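Local structure of Bse634I restriction endonuclease (Geobacillus stearothermophilus, 1KNV) at residues Val11-Tyr14 / Lys19-Ile22; Leu191-Gly196 / Asp288-Lys293. The protein is a type II restriction endonuclease of the PDDEXK nuclease clan, which probably cuts double-stranded DNA at a specific sequence with the aid of metal ions. All coordinates share one frame; numbering follows the deposited sequence.

Contact 1. Residues Val11-Tyr14 / Lys19-Ile22; sequences VEEY and KTKI
Tyr14 carries its ring between its own backbone N and carbonyl carbon, chi1 69°, and this swings the ring across the hairpin onto Lys21. There Lys21 CB lies over one ring face, 3.8 Å from the centroid of the Tyr14 ring, a CH-pi contact offset toward the rim. Lys21 CG stands anti to the carbonyl carbon, chi1 -64°, and the extended chain passes the phenol, with Lys21 CD 3.6 Å from Tyr14 OH. The two residues form an antiparallel hydrogen-bonded pair. Tyr14 N donates to Lys21 O at 2.9 Å, and Lys21 N donates to Tyr14 O at 2.7 Å, almost straight. On the other sheet face, Glu13 and Ile22 form a non-hydrogen-bonded pair, with Ile22 CD1 4.1 Å from Glu13 CB. Thr20 CG2 also lies near Glu13 CB. With an alanine here in place of Tyr14, the aliphatic part of Lys21 would probably lose its aromatic cover and Arg23 its cation-pi partner. Glu12 forms a salt bridge with Arg23. At this exposed hairpin, the lysine thus offers its methylenes to the aromatic face, while two of the hairpin's backbone bonds fix the pair.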
ATOM      1  N   VAL B  11      -2.518 -42.751 -36.903  1.00 45.78           N
ATOM      2  CA  VAL B  11      -1.142 -43.187 -36.666  1.00 45.54           C
ATOM      3  C   VAL B  11      -0.406 -42.992 -37.987  1.00 45.66           C
ATOM      4  O   VAL B  11      -0.997 -43.125 -39.058  1.00 44.40           O
ATOM      5  CB  VAL B  11      -1.046 -44.679 -36.232  1.00 44.99           C
ATOM      6  CG1 VAL B  11      -1.705 -44.875 -34.879  1.00 44.16           C
ATOM      7  CG2 VAL B  11      -1.687 -45.579 -37.275  1.00 45.03           C
ATOM      8  N   GLU B  12       0.877 -42.663 -37.914  1.00 47.06           N
ATOM      9  CA  GLU B  12       1.665 -42.424 -39.116  1.00 48.83           C
ATOM     10  C   GLU B  12       3.081 -42.965 -38.964  1.00 49.86           C
ATOM     11  O   GLU B  12       3.647 -42.939 -37.870  1.00 50.00           O
ATOM     12  CB  GLU B  12       1.686 -40.919 -39.402  1.00 49.61           C
ATOM     13  CG  GLU B  12       2.793 -40.423 -40.306  1.00 50.70           C
ATOM     14  CD  GLU B  12       2.675 -38.933 -40.574  1.00 51.99           C
ATOM     15  OE1 GLU B  12       2.329 -38.185 -39.637  1.00 51.87           O
ATOM     16  OE2 GLU B  12       2.938 -38.507 -41.719  1.00 53.47           O
ATOM     17  N   GLU B  13       3.637 -43.490 -40.055  1.00 51.50           N
ATOM     18  CA  GLU B  13       5.000 -44.012 -40.018  1.00 52.30           C
ATOM     19  C   GLU B  13       5.904 -42.971 -40.636  1.00 50.97           C
ATOM     20  O   GLU B  13       5.537 -42.273 -41.578  1.00 50.77           O
ATOM     21  CB  GLU B  13       5.197 -45.285 -40.844  1.00 54.29           C
ATOM     22  CG  GLU B  13       3.975 -46.093 -41.202  1.00 57.83           C
ATOM     23  CD  GLU B  13       4.342 -47.238 -42.143  1.00 59.63           C
ATOM     24  OE1 GLU B  13       5.478 -47.223 -42.683  1.00 60.23           O
ATOM     25  OE2 GLU B  13       3.502 -48.142 -42.350  1.00 60.18           O
ATOM     26  N   TYR B  14       7.106 -42.877 -40.109  1.00 49.51           N
ATOM     27  CA  TYR B  14       8.054 -41.934 -40.643  1.00 49.08           C
ATOM     28  C   TYR B  14       9.435 -42.439 -40.299  1.00 50.14           C
ATOM     29  O   TYR B  14       9.612 -43.180 -39.333  1.00 50.27           O
ATOM     30  CB  TYR B  14       7.801 -40.544 -40.051  1.00 46.12           C
ATOM     31  CG  TYR B  14       8.125 -40.411 -38.580  1.00 43.54           C
ATOM     32  CD1 TYR B  14       9.304 -39.795 -38.161  1.00 41.96           C
ATOM     33  CD2 TYR B  14       7.254 -40.904 -37.606  1.00 42.96           C
ATOM     34  CE1 TYR B  14       9.614 -39.676 -36.811  1.00 40.89           C
ATOM     35  CE2 TYR B  14       7.556 -40.793 -36.249  1.00 41.61           C
ATOM     36  CZ  TYR B  14       8.737 -40.173 -35.862  1.00 41.70           C
ATOM     37  OH  TYR B  14       9.050 -40.057 -34.525  1.00 41.56           O
ATOM     38  N   LYS B  19      15.725 -45.258 -39.620  1.00 55.58           N
ATOM     39  CA  LYS B  19      14.979 -46.206 -38.789  1.00 54.00           C
ATOM     40  C   LYS B  19      13.514 -45.794 -38.921  1.00 52.36           C
ATOM     41  O   LYS B  19      13.228 -44.607 -39.052  1.00 52.82           O
ATOM     42  CB  LYS B  19      15.407 -46.090 -37.318  1.00 54.53           C
ATOM     43  CG  LYS B  19      16.900 -46.260 -37.060  1.00 55.32           C
ATOM     44  CD  LYS B  19      17.368 -47.665 -37.379  1.00 56.16           C
ATOM     45  CE  LYS B  19      18.833 -47.837 -37.038  1.00 56.97           C
ATOM     46  NZ  LYS B  19      19.292 -49.237 -37.255  1.00 58.14           N
ATOM     47  N   THR B  20      12.584 -46.743 -38.901  1.00 50.10           N
ATOM     48  CA  THR B  20      11.177 -46.366 -39.011  1.00 48.80           C
ATOM     49  C   THR B  20      10.530 -46.186 -37.640  1.00 49.10           C
ATOM     50  O   THR B  20      10.651 -47.046 -36.761  1.00 49.16           O
ATOM     51  CB  THR B  20      10.359 -47.386 -39.819  1.00 47.65           C
ATOM     52  OG1 THR B  20      10.872 -47.456 -41.156  1.00 46.99           O
ATOM     53  CG2 THR B  20       8.893 -46.965 -39.868  1.00 46.05           C
ATOM     54  N   LYS B  21       9.852 -45.052 -37.471  1.00 48.80           N
ATOM     55  CA  LYS B  21       9.180 -44.715 -36.223  1.00 48.14           C
ATOM     56  C   LYS B  21       7.686 -44.483 -36.422  1.00 47.30           C
ATOM     57  O   LYS B  21       7.224 -44.254 -37.541  1.00 47.19           O
ATOM     58  CB  LYS B  21       9.822 -43.476 -35.608  1.00 48.42           C
ATOM     59  CG  LYS B  21      11.269 -43.674 -35.202  1.00 50.41           C
ATOM     60  CD  LYS B  21      11.809 -42.428 -34.530  1.00 52.63           C
ATOM     61  CE  LYS B  21      13.189 -42.652 -33.930  1.00 54.07           C
ATOM     62  NZ  LYS B  21      13.590 -41.497 -33.064  1.00 55.44           N
ATOM     63  N   ILE B  22       6.934 -44.541 -35.327  1.00 46.14           N
ATOM     64  CA  ILE B  22       5.490 -44.361 -35.379  1.00 45.27           C
ATOM     65  C   ILE B  22       5.026 -43.190 -34.515  1.00 44.59           C
ATOM     66  O   ILE B  22       5.405 -43.079 -33.347  1.00 44.65           O
ATOM     67  CB  ILE B  22       4.759 -45.636 -34.897  1.00 45.44           C
ATOM     68  CG1 ILE B  22       5.371 -46.882 -35.563  1.00 45.41           C
ATOM     69  CG2 ILE B  22       3.271 -45.523 -35.197  1.00 45.47           C
ATOM     70  CD1 ILE B  22       5.359 -46.869 -37.090  1.00 44.46           C
TER

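Contact 2. Residues Leu191-Gly196 / Asp288-Lys293; sequences LVAGVG and DQIIKK
Ile290, near the end of the C-terminal helix 281-291, packs on strand 191-198 of the mixed central sheet. This is a helix-on-sheet contact in the alpha/beta core of a PDDEXK-type nuclease. One isoleucine side chain spans two strand residues with its two branches. Ile290 CG1 is anti to the carbonyl carbon, chi1 -68°, and CD1 continues the chain fully extended, chi2 -178°. Chi1 places CG2 against Ala193, and the extended chi2 carries CD1 to Val195. The CB atoms of Ala193 and Val195 both point toward the helix. They are two positions apart on the strand, and the intervening Gly194 has no side chain. Ala193 meets the isoleucine with its single methyl group, and the CA atoms of Ala193 and Ile290 are 7.4 Å apart. Val195 has CG1 anti to the backbone N, chi1 -172°. Its other methyl, CG2, stands beside that N and makes the touch. The Val195 and Ile290 side chains meet at a slant. No hydrogen bond joins the two segments, so the direct contact is purely apolar. Tyr237 touches both Ala193 and Ile290, and Phe275 also touches Ile290, so the next two strands of the sheet, 235-240 and 273-276, extend the apolar surface under the helix. Val192 and Ala193 form a classic beta bulge opposite Ile149. Val195 lies close to a calcium-binding position seen for this protein, its side chain being about 4 Å from that of Leu197 at the nearest atoms, although no calcium is bound to this chain here. The touching methyls are Ala193 CB with Ile290 CG2 at 3.8 Å, and Val195 CG2 with Ile290 CD1 at 3.7 Å.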
ATOM      1  N   LEU B 191     -10.373  -9.400 -18.845  1.00 27.72           N
ATOM      2  CA  LEU B 191     -10.227 -10.804 -18.440  1.00 31.62           C
ATOM      3  C   LEU B 191     -11.059 -10.929 -17.193  1.00 31.49           C
ATOM      4  O   LEU B 191     -11.013 -10.082 -16.356  1.00 35.14           O
ATOM      5  CB  LEU B 191      -8.878 -11.120 -17.949  1.00 32.73           C
ATOM      6  CG  LEU B 191      -7.883 -10.489 -18.838  1.00 34.08           C
ATOM      7  CD1 LEU B 191      -6.678 -10.664 -18.158  1.00 35.37           C
ATOM      8  CD2 LEU B 191      -7.800 -11.161 -20.113  1.00 33.86           C
ATOM      9  N   VAL B 192     -11.796 -11.989 -17.065  1.00 29.87           N
ATOM     10  CA  VAL B 192     -12.548 -12.107 -15.872  1.00 27.05           C
ATOM     11  C   VAL B 192     -11.998 -13.234 -15.087  1.00 23.79           C
ATOM     12  O   VAL B 192     -11.923 -13.124 -13.882  1.00 22.47           O
ATOM     13  CB  VAL B 192     -14.050 -12.151 -16.173  1.00 29.12           C
ATOM     14  CG1 VAL B 192     -14.439 -10.716 -16.611  1.00 31.03           C
ATOM     15  CG2 VAL B 192     -14.388 -13.106 -17.243  1.00 29.60           C
ATOM     16  N   ALA B 193     -11.409 -14.199 -15.787  1.00 20.75           N
ATOM     17  CA  ALA B 193     -10.845 -15.319 -15.080  1.00 18.63           C
ATOM     18  C   ALA B 193      -9.912 -16.196 -15.906  1.00 17.29           C
ATOM     19  O   ALA B 193      -9.906 -16.165 -17.142  1.00 16.10           O
ATOM     20  CB  ALA B 193     -11.967 -16.151 -14.502  1.00 16.33           C
ATOM     21  N   GLY B 194      -9.137 -16.995 -15.182  1.00 17.53           N
ATOM     22  CA  GLY B 194      -8.219 -17.944 -15.780  1.00 17.06           C
ATOM     23  C   GLY B 194      -8.441 -19.264 -15.061  1.00 17.10           C
ATOM     24  O   GLY B 194      -8.788 -19.270 -13.883  1.00 15.93           O
ATOM     25  N   VAL B 195      -8.275 -20.381 -15.765  1.00 18.08           N
ATOM     26  CA  VAL B 195      -8.455 -21.692 -15.145  1.00 17.37           C
ATOM     27  C   VAL B 195      -7.232 -22.568 -15.393  1.00 18.15           C
ATOM     28  O   VAL B 195      -6.722 -22.637 -16.512  1.00 19.36           O
ATOM     29  CB  VAL B 195      -9.706 -22.441 -15.699  1.00 16.52           C
ATOM     30  CG1 VAL B 195      -9.961 -23.716 -14.875  1.00 15.05           C
ATOM     31  CG2 VAL B 195     -10.926 -21.537 -15.656  1.00 15.45           C
ATOM     32  N   GLY B 196      -6.750 -23.216 -14.337  1.00 18.14           N
ATOM     33  CA  GLY B 196      -5.618 -24.111 -14.472  1.00 17.99           C
ATOM     34  C   GLY B 196      -6.199 -25.511 -14.484  1.00 19.22           C
ATOM     35  O   GLY B 196      -6.813 -25.920 -13.503  1.00 18.11           O
ATOM     36  N   ASP B 288     -20.436 -21.950 -15.660  1.00 23.41           N
ATOM     37  CA  ASP B 288     -21.585 -21.227 -15.138  1.00 25.41           C
ATOM     38  C   ASP B 288     -21.201 -20.517 -13.859  1.00 25.89           C
ATOM     39  O   ASP B 288     -21.557 -19.361 -13.663  1.00 26.17           O
ATOM     40  CB  ASP B 288     -22.753 -22.165 -14.842  1.00 27.50           C
ATOM     41  CG  ASP B 288     -23.555 -22.509 -16.083  1.00 29.24           C
ATOM     42  OD1 ASP B 288     -23.534 -21.710 -17.050  1.00 29.76           O
ATOM     43  OD2 ASP B 288     -24.218 -23.570 -16.084  1.00 30.07           O
ATOM     44  N   GLN B 289     -20.471 -21.205 -12.987  1.00 26.88           N
ATOM     45  CA  GLN B 289     -20.073 -20.604 -11.722  1.00 28.71           C
ATOM     46  C   GLN B 289     -19.058 -19.500 -11.910  1.00 27.86           C
ATOM     47  O   GLN B 289     -18.999 -18.556 -11.127  1.00 27.74           O
ATOM     48  CB  GLN B 289     -19.485 -21.640 -10.768  1.00 30.57           C
ATOM     49  CG  GLN B 289     -19.216 -21.024  -9.401  1.00 34.92           C
ATOM     50  CD  GLN B 289     -18.524 -21.960  -8.430  1.00 37.54           C
ATOM     51  OE1 GLN B 289     -18.952 -23.104  -8.239  1.00 39.70           O
ATOM     52  NE2 GLN B 289     -17.455 -21.471  -7.794  1.00 36.79           N
ATOM     53  N   ILE B 290     -18.255 -19.629 -12.958  1.00 27.90           N
ATOM     54  CA  ILE B 290     -17.228 -18.648 -13.251  1.00 26.80           C
ATOM     55  C   ILE B 290     -17.787 -17.377 -13.881  1.00 28.44           C
ATOM     56  O   ILE B 290     -17.458 -16.287 -13.441  1.00 29.69           O
ATOM     57  CB  ILE B 290     -16.156 -19.249 -14.174  1.00 23.44           C
ATOM     58  CG1 ILE B 290     -15.370 -20.314 -13.422  1.00 21.71           C
ATOM     59  CG2 ILE B 290     -15.231 -18.174 -14.669  1.00 23.65           C
ATOM     60  CD1 ILE B 290     -14.266 -20.927 -14.233  1.00 21.40           C
ATOM     61  N   ILE B 291     -18.632 -17.511 -14.896  1.00 31.77           N
ATOM     62  CA  ILE B 291     -19.187 -16.338 -15.566  1.00 36.02           C
ATOM     63  C   ILE B 291     -20.134 -15.512 -14.691  1.00 40.17           C
ATOM     64  O   ILE B 291     -20.120 -14.278 -14.737  1.00 42.36           O
ATOM     65  CB  ILE B 291     -19.906 -16.721 -16.901  1.00 34.91           C
ATOM     66  CG1 ILE B 291     -18.885 -16.895 -18.034  1.00 33.38           C
ATOM     67  CG2 ILE B 291     -20.874 -15.629 -17.315  1.00 34.24           C
ATOM     68  CD1 ILE B 291     -18.056 -18.125 -17.951  1.00 33.23           C
ATOM     69  N   LYS B 292     -20.958 -16.175 -13.898  1.00 44.65           N
ATOM     70  CA  LYS B 292     -21.881 -15.456 -13.027  1.00 50.26           C
ATOM     71  C   LYS B 292     -22.836 -16.443 -12.387  1.00 53.45           C
ATOM     72  O   LYS B 292     -23.194 -17.450 -13.000  1.00 55.64           O
ATOM     73  CB  LYS B 292     -22.664 -14.400 -13.823  1.00 50.85           C
ATOM     74  N   LYS B 293     -23.249 -16.151 -11.156  1.00 56.95           N
ATOM     75  CA  LYS B 293     -24.158 -17.026 -10.422  1.00 59.71           C
ATOM     76  C   LYS B 293     -23.527 -18.415 -10.252  1.00 60.84           C
ATOM     77  O   LYS B 293     -22.317 -18.543 -10.550  1.00 61.65           O
ATOM     78  CB  LYS B 293     -25.504 -17.129 -11.158  1.00 59.77           C
ATOM     79  OXT LYS B 293     -24.235 -19.352  -9.814  1.00 62.07           O
TER

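In the fold
The two contacts lie on opposite sides of the chain's centre. Their own centres are about 42 Å apart, their nearest atoms about 28 Å, and they do not touch. They follow one another along the chain. Contact 1 closes within the first two strands, a local hairpin at the surface. Contact 2 joins strand 191-198 of the mixed sheet to helix 281-291 at the C-terminal end, with 91 residues between its segments. They share no helix, strand or sheet, although all four segments belong to the one Cfr10I/Bse634I-type nuclease sequence family. Contact 1 is thus peripheral and away from the calcium-binding positions, whereas contact 2 ties the chain's end to the core beside two of them, Asp146 and Leu197.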